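Local structure of flavodoxin (Streptococcus pneumoniae serotype 4, 5LJL) at residues 5-10 and 52-57. The protein binds FMN and probably serves as a low-potential electron donor to a number of redox enzymes. Sequence-based numbering, arbitrary orientation.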
ATOM      1  N   ALA A   5      -0.564  -5.372  10.839  1.00 13.49           N
ATOM      2  CA  ALA A   5      -0.451  -4.623   9.572  1.00 12.22           C
ATOM      3  C   ALA A   5      -1.833  -4.690   8.862  1.00 12.76           C
ATOM      4  O   ALA A   5      -2.434  -5.771   8.788  1.00 13.15           O
ATOM      5  CB  ALA A   5       0.602  -5.224   8.711  1.00 11.12           C
ATOM      6  N   LYS A   6      -2.332  -3.540   8.361  1.00 11.44           N
ATOM      7  CA  LYS A   6      -3.580  -3.462   7.526  1.00 11.93           C
ATOM      8  C   LYS A   6      -3.138  -3.034   6.135  1.00 11.39           C
ATOM      9  O   LYS A   6      -2.471  -1.993   6.002  1.00 11.63           O
ATOM     10  CB  LYS A   6      -4.585  -2.534   8.154  1.00 11.39           C
ATOM     11  CG  LYS A   6      -5.307  -3.119   9.372  1.00 11.93           C
ATOM     12  CD  LYS A   6      -6.268  -2.095   9.970  1.00 13.09           C
ATOM     13  CE  LYS A   6      -7.148  -2.564  11.126  1.00 14.85           C
ATOM     14  NZ  LYS A   6      -8.003  -3.663  10.725  1.00 16.51           N
ATOM     15  N   ILE A   7      -3.362  -3.900   5.162  1.00 10.36           N
ATOM     16  CA  ILE A   7      -3.054  -3.630   3.755  1.00 10.39           C
ATOM     17  C   ILE A   7      -4.364  -3.373   3.020  1.00 12.07           C
ATOM     18  O   ILE A   7      -5.300  -4.236   3.069  1.00 11.85           O
ATOM     19  CB  ILE A   7      -2.283  -4.843   3.122  1.00 11.55           C
ATOM     20  CG1 ILE A   7      -0.979  -5.137   3.863  1.00 12.15           C
ATOM     21  CG2 ILE A   7      -2.051  -4.673   1.609  1.00 11.79           C
ATOM     22  CD1 ILE A   7      -0.279  -6.418   3.390  1.00 13.39           C
ATOM     23  N   VAL A   8      -4.474  -2.223   2.366  1.00 11.31           N
ATOM     24  CA  VAL A   8      -5.693  -1.871   1.612  1.00 11.84           C
ATOM     25  C   VAL A   8      -5.305  -1.767   0.167  1.00 11.47           C
ATOM     26  O   VAL A   8      -4.349  -1.034  -0.161  1.00 10.78           O
ATOM     27  CB  VAL A   8      -6.324  -0.585   2.158  1.00 12.77           C
ATOM     28  CG1 VAL A   8      -7.591  -0.242   1.362  1.00 13.11           C
ATOM     29  CG2 VAL A   8      -6.602  -0.747   3.641  1.00 13.41           C
ATOM     30  N   PHE A   9      -6.033  -2.449  -0.704  1.00  9.68           N
ATOM     31  CA  PHE A   9      -5.691  -2.486  -2.113  1.00 10.91           C
ATOM     32  C   PHE A   9      -6.840  -2.056  -3.038  1.00 10.91           C
ATOM     33  O   PHE A   9      -8.039  -2.123  -2.661  1.00 11.78           O
ATOM     34  CB  PHE A   9      -5.141  -3.855  -2.573  1.00 11.10           C
ATOM     35  CG  PHE A   9      -6.162  -4.956  -2.629  1.00 11.99           C
ATOM     36  CD1 PHE A   9      -6.964  -5.113  -3.750  1.00 12.58           C
ATOM     37  CD2 PHE A   9      -6.315  -5.813  -1.541  1.00 12.41           C
ATOM     38  CE1 PHE A   9      -7.904  -6.147  -3.782  1.00 12.97           C
ATOM     39  CE2 PHE A   9      -7.248  -6.843  -1.558  1.00 12.49           C
ATOM     40  CZ  PHE A   9      -8.044  -6.981  -2.676  1.00 12.68           C
ATOM     41  N   ALA A  10      -6.472  -1.586  -4.210  1.00 12.28           N
ATOM     42  CA  ALA A  10      -7.381  -1.419  -5.340  1.00 12.72           C
ATOM     43  C   ALA A  10      -6.723  -2.167  -6.518  1.00 12.34           C
ATOM     44  O   ALA A  10      -5.506  -2.022  -6.731  1.00 13.31           O
ATOM     45  CB  ALA A  10      -7.559   0.038  -5.658  1.00 13.47           C
ATOM     46  N   ILE A  52       1.035  -0.928  11.402  1.00 12.58           N
ATOM     47  CA  ILE A  52       1.535  -0.638  10.029  1.00 12.88           C
ATOM     48  C   ILE A  52       0.343  -0.464   9.145  1.00 12.62           C
ATOM     49  O   ILE A  52      -0.605  -1.238   9.214  1.00 12.67           O
ATOM     50  CB  ILE A  52       2.405  -1.786   9.481  1.00 13.50           C
ATOM     51  CG1 ILE A  52       3.763  -1.839  10.239  1.00 13.75           C
ATOM     52  CG2 ILE A  52       2.626  -1.682   7.958  1.00 13.41           C
ATOM     53  CD1 ILE A  52       4.433  -3.179  10.076  1.00 14.30           C
ATOM     54  N   ALA A  53       0.364   0.600   8.361  1.00 11.06           N
ATOM     55  CA  ALA A  53      -0.654   0.915   7.301  1.00 10.63           C
ATOM     56  C   ALA A  53      -0.028   0.856   5.912  1.00  9.66           C
ATOM     57  O   ALA A  53       0.924   1.613   5.689  1.00  9.30           O
ATOM     58  CB  ALA A  53      -1.232   2.304   7.534  1.00 10.89           C
ATOM     59  N   ILE A  54      -0.584   0.052   5.002  1.00  9.14           N
ATOM     60  CA  ILE A  54      -0.066  -0.106   3.635  1.00  9.07           C
ATOM     61  C   ILE A  54      -1.227   0.096   2.641  1.00  9.75           C
ATOM     62  O   ILE A  54      -2.338  -0.491   2.831  1.00  9.69           O
ATOM     63  CB  ILE A  54       0.606  -1.458   3.428  1.00  9.38           C
ATOM     64  CG1 ILE A  54       1.839  -1.636   4.345  1.00  9.18           C
ATOM     65  CG2 ILE A  54       0.954  -1.711   1.971  1.00  9.28           C
ATOM     66  CD1 ILE A  54       2.271  -3.030   4.539  1.00  9.13           C
ATOM     67  N   VAL A  55      -0.955   0.883   1.600  1.00  8.91           N
ATOM     68  CA  VAL A  55      -1.825   0.989   0.440  1.00  8.85           C
ATOM     69  C   VAL A  55      -1.104   0.382  -0.742  1.00  9.11           C
ATOM     70  O   VAL A  55       0.072   0.699  -0.982  1.00  8.78           O
ATOM     71  CB  VAL A  55      -2.267   2.433   0.123  1.00  9.41           C
ATOM     72  CG1 VAL A  55      -2.863   2.561  -1.263  1.00  9.02           C
ATOM     73  CG2 VAL A  55      -3.187   2.923   1.238  1.00  9.06           C
ATOM     74  N   ALA A  56      -1.845  -0.473  -1.447  1.00  9.61           N
ATOM     75  CA  ALA A  56      -1.402  -1.016  -2.731  1.00  8.88           C
ATOM     76  C   ALA A  56      -2.381  -0.531  -3.780  1.00  9.92           C
ATOM     77  O   ALA A  56      -3.572  -0.865  -3.724  1.00 11.61           O
ATOM     78  CB  ALA A  56      -1.392  -2.561  -2.633  1.00  9.45           C
ATOM     79  N   THR A  57      -1.950   0.241  -4.755  1.00  9.76           N
ATOM     80  CA  THR A  57      -2.873   0.826  -5.743  1.00 10.96           C
ATOM     81  C   THR A  57      -2.358   0.801  -7.167  1.00 10.29           C
ATOM     82  O   THR A  57      -1.191   1.020  -7.406  1.00 11.17           O
ATOM     83  CB  THR A  57      -3.259   2.270  -5.302  1.00 11.22           C
ATOM     84  OG1 THR A  57      -4.339   2.759  -6.130  1.00 12.02           O
ATOM     85  CG2 THR A  57      -2.066   3.218  -5.305  1.00 11.54           C
TER
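Ile54 runs alongside Ile7 in the same direction, and its CD1 rests 3.9 Å from Ile7 CG1. In Ile54, chi1 of -62° sets CG1 anti to the carbonyl carbon, beside the backbone N; chi2, 161°, then extends the side chain to CD1, which lies alongside Ile7. Ala5 CB meets Ile52 CB at 4.0 Å on the same face, and further along Phe9 puts only its CB against Ala56 CB, since the ring turns away from strand 52-56. Helix 15-29 packs on this face, with Ala20 and Ala24 against Ile7. The two strands run parallel in register, adjacent within the five-stranded parallel sheet of the flavodoxin fold. Five backbone hydrogen bonds join them, from Lys6 N to Ile52 O at the start to Ala10 N to Ala56 O at the end; the shortest is Val8 N to Ile54 O, 2.8 Å. Ile54 O also takes a CA-H contact from Ile7 CA at 3.3 Å, so two donors share that oxygen. On the reverse face, Val55 sets CG1 4.0 Å from Val8 O, while helix 67-77 packs Phe72 on Val8 and Met69 on Val55, and helix 101-113 adds Phe106 and Phe110 on Val55. Lys6 starts on that face too, but its side chain leads away from strand 52-56, and NZ forms a salt bridge with Asp35 of strand 33-38, which flanks the other edge of strand 4-9.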